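PDB 2A5Z: lambda phage protein with carbohydrate-binding module from Shewanella oneidensis, which is of unknown function but binds a magnesium ion and, with its jelly-roll fold and carbohydrate-binding module, may recognise sugars. Local coordinates for the interface of chains A and B. Numbering follows the deposited sequence. Chains: chain A/B, hypothetical protein SO2946.

Contact 1: the interface of chains A and B. Residues chain A 57-58, 62; chain B 64, 67-69.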
HETATM    1  N   MSE A  57      -2.353  -6.128   9.445  1.00 18.60           N
HETATM    2  CA  MSE A  57      -1.514  -4.952   9.638  1.00 17.83           C
HETATM    3  C   MSE A  57      -1.857  -4.215  10.933  1.00 18.98           C
HETATM    4  O   MSE A  57      -3.006  -4.191  11.366  1.00 18.84           O
HETATM    5  CB  MSE A  57      -1.633  -3.971   8.460  1.00 17.95           C
HETATM    6  CG  MSE A  57      -1.124  -4.478   7.100  1.00 17.15           C
HETATM    7 SE   MSE A  57      -1.297  -3.232   5.783  1.00 14.77          SE
HETATM    8  CE  MSE A  57      -0.030  -2.084   6.297  1.00 14.15           C
ATOM      9  N   HIS A  58      -0.829  -3.620  11.527  1.00 19.57           N
ATOM     10  CA  HIS A  58      -0.952  -2.660  12.618  1.00 20.38           C
ATOM     11  C   HIS A  58      -1.901  -1.559  12.137  1.00 21.36           C
ATOM     12  O   HIS A  58      -1.714  -1.011  11.051  1.00 21.36           O
ATOM     13  CB  HIS A  58       0.450  -2.131  12.911  1.00 20.04           C
ATOM     14  CG  HIS A  58       0.531  -1.096  13.993  1.00 18.84           C
ATOM     15  ND1 HIS A  58       0.127  -1.333  15.291  1.00 18.77           N
ATOM     16  CD2 HIS A  58       1.039   0.160  13.980  1.00 18.46           C
ATOM     17  CE1 HIS A  58       0.361  -0.257  16.025  1.00 19.18           C
ATOM     18  NE2 HIS A  58       0.917   0.664  15.253  1.00 18.93           N
ATOM     19  N   LEU A  62      -3.956   3.534   9.840  1.00 23.92           N
ATOM     20  CA  LEU A  62      -4.081   2.746   8.619  1.00 22.98           C
ATOM     21  C   LEU A  62      -5.417   3.048   7.954  1.00 22.61           C
ATOM     22  O   LEU A  62      -6.475   2.612   8.413  1.00 22.30           O
ATOM     23  CB  LEU A  62      -3.951   1.254   8.932  1.00 23.01           C
ATOM     24  CG  LEU A  62      -4.007   0.246   7.781  1.00 23.91           C
ATOM     25  CD1 LEU A  62      -2.773   0.366   6.883  1.00 23.06           C
ATOM     26  CD2 LEU A  62      -4.158  -1.173   8.328  1.00 22.61           C
TER
ATOM     27  N   SER B  64       3.484   2.769   6.701  1.00 17.07           N
ATOM     28  CA  SER B  64       3.444   1.356   6.345  1.00 17.04           C
ATOM     29  C   SER B  64       3.716   1.159   4.852  1.00 16.81           C
ATOM     30  O   SER B  64       3.506   2.067   4.047  1.00 16.31           O
ATOM     31  CB  SER B  64       2.072   0.762   6.702  1.00 17.26           C
ATOM     32  OG  SER B  64       1.060   1.294   5.859  1.00 19.10           O
ATOM     33  N   ASN B  67       2.523  -4.382   3.973  1.00 16.44           N
ATOM     34  CA  ASN B  67       2.129  -5.033   5.235  1.00 16.63           C
ATOM     35  C   ASN B  67       2.939  -4.602   6.465  1.00 16.21           C
ATOM     36  O   ASN B  67       2.543  -4.878   7.592  1.00 16.35           O
ATOM     37  CB  ASN B  67       2.134  -6.567   5.131  1.00 16.52           C
ATOM     38  CG  ASN B  67       1.124  -7.101   4.126  1.00 18.03           C
ATOM     39  OD1 ASN B  67       0.170  -6.410   3.742  1.00 18.22           O
ATOM     40  ND2 ASN B  67       1.323  -8.358   3.703  1.00 17.95           N
ATOM     41  N   ILE B  68       4.059  -3.920   6.236  1.00 15.68           N
ATOM     42  CA  ILE B  68       5.045  -3.645   7.289  1.00 15.69           C
ATOM     43  C   ILE B  68       4.845  -2.247   7.873  1.00 15.48           C
ATOM     44  O   ILE B  68       4.737  -1.275   7.133  1.00 15.46           O
ATOM     45  CB  ILE B  68       6.487  -3.829   6.741  1.00 15.70           C
ATOM     46  CG1 ILE B  68       6.706  -5.286   6.296  1.00 15.28           C
ATOM     47  CG2 ILE B  68       7.561  -3.410   7.773  1.00 15.34           C
ATOM     48  CD1 ILE B  68       7.719  -5.427   5.160  1.00 13.93           C
ATOM     49  N   SER B  69       4.756  -2.165   9.200  1.00 15.46           N
ATOM     50  CA  SER B  69       4.637  -0.881   9.894  1.00 14.94           C
ATOM     51  C   SER B  69       5.972  -0.143   9.804  1.00 14.71           C
ATOM     52  O   SER B  69       7.029  -0.735  10.028  1.00 14.23           O
ATOM     53  CB  SER B  69       4.266  -1.095  11.368  1.00 15.24           C
ATOM     54  OG  SER B  69       3.208  -2.035  11.535  1.00 15.49           O
TER
HETATM   55  O   HOH W   1       1.912  -3.957  10.092  1.00 15.11           O

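Contact 2: the interface of chains A and B. Residues chain A 56, 83, 88; chain B 45, 49, 110-111, 255-256.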
HETATM    1  N   MSE A  56      -4.142  -8.049   8.783  1.00 19.16           N
HETATM    2  CA  MSE A  56      -2.982  -8.476   9.579  1.00 19.43           C
HETATM    3  C   MSE A  56      -2.067  -7.312   9.978  1.00 18.70           C
HETATM    4  O   MSE A  56      -1.118  -7.496  10.752  1.00 19.10           O
HETATM    5  CB  MSE A  56      -2.180  -9.564   8.846  1.00 19.25           C
HETATM    6  CG  MSE A  56      -1.189  -9.043   7.781  1.00 20.21           C
HETATM    7 SE   MSE A  56      -1.958  -8.588   6.205  1.00 19.36          SE
HETATM    8  CE  MSE A  56      -2.300 -10.214   5.539  1.00 22.39           C
ATOM      9  N   SER A  83      -5.544 -13.480  15.618  1.00 23.17           N
ATOM     10  CA  SER A  83      -5.949 -14.585  14.753  1.00 23.88           C
ATOM     11  C   SER A  83      -6.690 -15.636  15.581  1.00 24.63           C
ATOM     12  O   SER A  83      -6.515 -15.707  16.799  1.00 24.56           O
ATOM     13  CB  SER A  83      -4.752 -15.200  14.029  1.00 23.85           C
ATOM     14  OG  SER A  83      -4.204 -14.295  13.085  1.00 23.01           O
ATOM     15  N   PHE A  88      -7.008 -15.819   9.955  1.00 20.86           N
ATOM     16  CA  PHE A  88      -5.703 -15.183  10.081  1.00 20.56           C
ATOM     17  C   PHE A  88      -5.889 -13.683   9.895  1.00 20.67           C
ATOM     18  O   PHE A  88      -6.316 -13.250   8.829  1.00 20.38           O
ATOM     19  CB  PHE A  88      -4.785 -15.766   8.999  1.00 20.45           C
ATOM     20  CG  PHE A  88      -3.497 -15.019   8.795  1.00 19.59           C
ATOM     21  CD1 PHE A  88      -2.470 -15.092   9.737  1.00 20.36           C
ATOM     22  CD2 PHE A  88      -3.290 -14.290   7.638  1.00 18.73           C
ATOM     23  CE1 PHE A  88      -1.271 -14.417   9.537  1.00 19.24           C
ATOM     24  CE2 PHE A  88      -2.095 -13.614   7.423  1.00 19.41           C
ATOM     25  CZ  PHE A  88      -1.080 -13.679   8.375  1.00 19.97           C
TER
ATOM     26  N   ALA B  45      -4.259 -14.775   2.558  1.00 24.19           N
ATOM     27  CA  ALA B  45      -3.378 -15.884   2.937  1.00 24.47           C
ATOM     28  C   ALA B  45      -4.048 -17.254   2.795  1.00 24.61           C
ATOM     29  O   ALA B  45      -5.277 -17.377   2.920  1.00 24.74           O
ATOM     30  CB  ALA B  45      -2.868 -15.688   4.354  1.00 24.47           C
ATOM     31  N   PHE B  49       3.142 -16.798   4.303  1.00 20.20           N
ATOM     32  CA  PHE B  49       3.212 -15.343   4.362  1.00 19.42           C
ATOM     33  C   PHE B  49       4.574 -14.846   3.865  1.00 18.73           C
ATOM     34  O   PHE B  49       5.616 -15.391   4.232  1.00 18.37           O
ATOM     35  CB  PHE B  49       2.937 -14.806   5.779  1.00 19.10           C
ATOM     36  CG  PHE B  49       2.956 -13.299   5.866  1.00 18.93           C
ATOM     37  CD1 PHE B  49       1.785 -12.563   5.683  1.00 18.51           C
ATOM     38  CD2 PHE B  49       4.146 -12.617   6.109  1.00 17.27           C
ATOM     39  CE1 PHE B  49       1.798 -11.166   5.748  1.00 18.76           C
ATOM     40  CE2 PHE B  49       4.173 -11.232   6.166  1.00 18.43           C
ATOM     41  CZ  PHE B  49       2.997 -10.500   5.984  1.00 18.31           C
ATOM     42  N   ALA B 110       1.178 -11.117  17.041  1.00 17.14           N
ATOM     43  CA  ALA B 110      -0.017 -11.968  17.099  1.00 18.01           C
ATOM     44  C   ALA B 110      -0.204 -12.730  15.795  1.00 18.65           C
ATOM     45  O   ALA B 110      -0.750 -13.831  15.779  1.00 19.19           O
ATOM     46  CB  ALA B 110      -1.263 -11.148  17.414  1.00 17.40           C
ATOM     47  N   ILE B 111       0.266 -12.152  14.698  1.00 19.62           N
ATOM     48  CA  ILE B 111       0.111 -12.810  13.405  1.00 19.96           C
ATOM     49  C   ILE B 111       1.242 -13.806  13.091  1.00 19.84           C
ATOM     50  O   ILE B 111       1.161 -14.555  12.110  1.00 19.54           O
ATOM     51  CB  ILE B 111      -0.202 -11.796  12.258  1.00 20.43           C
ATOM     52  CG1 ILE B 111       1.061 -11.218  11.634  1.00 20.90           C
ATOM     53  CG2 ILE B 111      -1.179 -10.689  12.723  1.00 20.67           C
ATOM     54  CD1 ILE B 111       1.224 -11.680  10.210  1.00 21.86           C
ATOM     55  N   VAL B 255       1.432 -19.896   7.724  1.00 22.05           N
ATOM     56  CA  VAL B 255       0.196 -19.391   8.326  1.00 22.47           C
ATOM     57  C   VAL B 255      -0.919 -20.454   8.325  1.00 22.81           C
ATOM     58  O   VAL B 255      -0.974 -21.291   7.422  1.00 22.69           O
ATOM     59  CB  VAL B 255      -0.309 -18.075   7.624  1.00 22.43           C
ATOM     60  CG1 VAL B 255       0.787 -17.025   7.564  1.00 22.10           C
ATOM     61  CG2 VAL B 255      -0.824 -18.352   6.222  1.00 22.66           C
ATOM     62  N   SER B 256      -1.779 -20.424   9.349  1.00 23.35           N
ATOM     63  CA  SER B 256      -3.045 -21.169   9.335  1.00 24.33           C
ATOM     64  C   SER B 256      -4.121 -20.224   8.819  1.00 24.47           C
ATOM     65  O   SER B 256      -4.611 -19.365   9.560  1.00 24.30           O
ATOM     66  CB  SER B 256      -3.434 -21.667  10.735  1.00 24.38           C
ATOM     67  OG  SER B 256      -2.408 -22.445  11.321  1.00 25.67           O
TER

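Contact 1: the interface of chains A and B
A:Met57 reaches across to B:Ser64 and B:Asn67, and this small patch illustrates how two copies of one protein can meet through a flexible side chain and a bridging water. A:Met57 is modelled as selenomethionine. Its methyl group does the reaching: CE lies 3.6 Å from CB of B:Ser64 and packs about as near to the hydroxyl OG. Farther back along the chain, CG rests 3.8 Å from CA of B:Asn67, close also to that residue's carbonyl oxygen, while the selenium passes beside the same alpha carbon. The two side chains cross at about a right angle, and the amide of B:Asn67 stays at the margin of the contact; its OD1 comes only to 4.1 Å from the selenium SE. The A:Met57 chain starts extended and bends at its end (chi3 71°), which swings the methyl toward B:Ser64. A:Leu62 adds CD1 as a looser apolar neighbour of the same hydroxyl, approaching from the same general side as the A:Met57 methyl.

Polar contact in this patch is indirect. One water collects three groups: the backbone N of A:His58 points to it at 3.1 Å in a fairly straight bond (164° at the hydrogen), the backbone O of B:Asn67 lies 2.7 Å from it, and OG of B:Ser69 is 2.7 Å away as well. The serine hydroxyl sits anti to its own carbonyl carbon (chi1 -46°), a position that serves the water. The imidazole is turned away from the water.

On chain A the three residues lie in loop segments, A:Met57 and A:His58 shortly after strand 48-53 and A:Leu62 just ahead of strand 64-65. Chain B contributes strand 64-65, the turn at B:Asn67 and the start of strand 68-73.

Contact 2: the interface of chains A and B
The ring of A:Phe88 packs among B:Val255, B:Ile111, B:Ala45 and B:Phe49, a compact example of an aromatic side chain docking among apolar groups of a partner subunit. One face is met by B:Val255, whose CB stands 4.2 Å above the ring plane and toward the rim; its CG1 reaches the far end of the ring, and the two side chains cross at about a right angle. At the edge, in the plane of the ring, lies the backbone carbonyl oxygen of B:Ile111, 3.5 Å from CE1. The same residue also sends its CD1 methyl to the tip, 3.6 Å from CZ, running obliquely to the phenyl group. B:Ala45 comes to the rim from the same side as B:Val255, tilted well off the ring plane, its methyl CB 3.6 Å from CD2. B:Phe49 approaches the tip more loosely through CD1, 4.1 Å from CZ.

With CG anti to the backbone N (chi1 168°), the phenyl group of A:Phe88 projects into chain B, and 69 Å² of the residue is hidden there. Its CB meets the backbone O of B:Ser256 at 3.6 Å. Alongside, A:Met56, also selenomethionine, presents its backbone O to CG2 of B:Ile111 at 3.8 Å, and its CG borders the ring of B:Phe49.

A:Phe88 ends the short strand 87-88 and belongs to the magnesium site of its own chain, while A:Met56 lies in a loop and A:Ser83 in strand 82-84. Chain B supplies strand 48-53, the 3-10 helix 109-111, and loop residues B:Ala45, B:Val255 and B:Ser256, the last two following strand 245-254.

Contact 1 and contact 2 are neighbouring parts of one interface, with the centres of their C-alpha atoms about 14 Å apart. Adjacent residues of chain A, A:Met56 and A:Met57, join them: the first belongs to contact 2 and the second to contact 1. Contact 2 hides more surface and is largely apolar, whereas contact 1 adds a water bridge. The interface is not an exact two-fold, so different surfaces of the same protein meet. Three copies make up the deposited assembly, but the structure alone does not show whether this association forms in the cell.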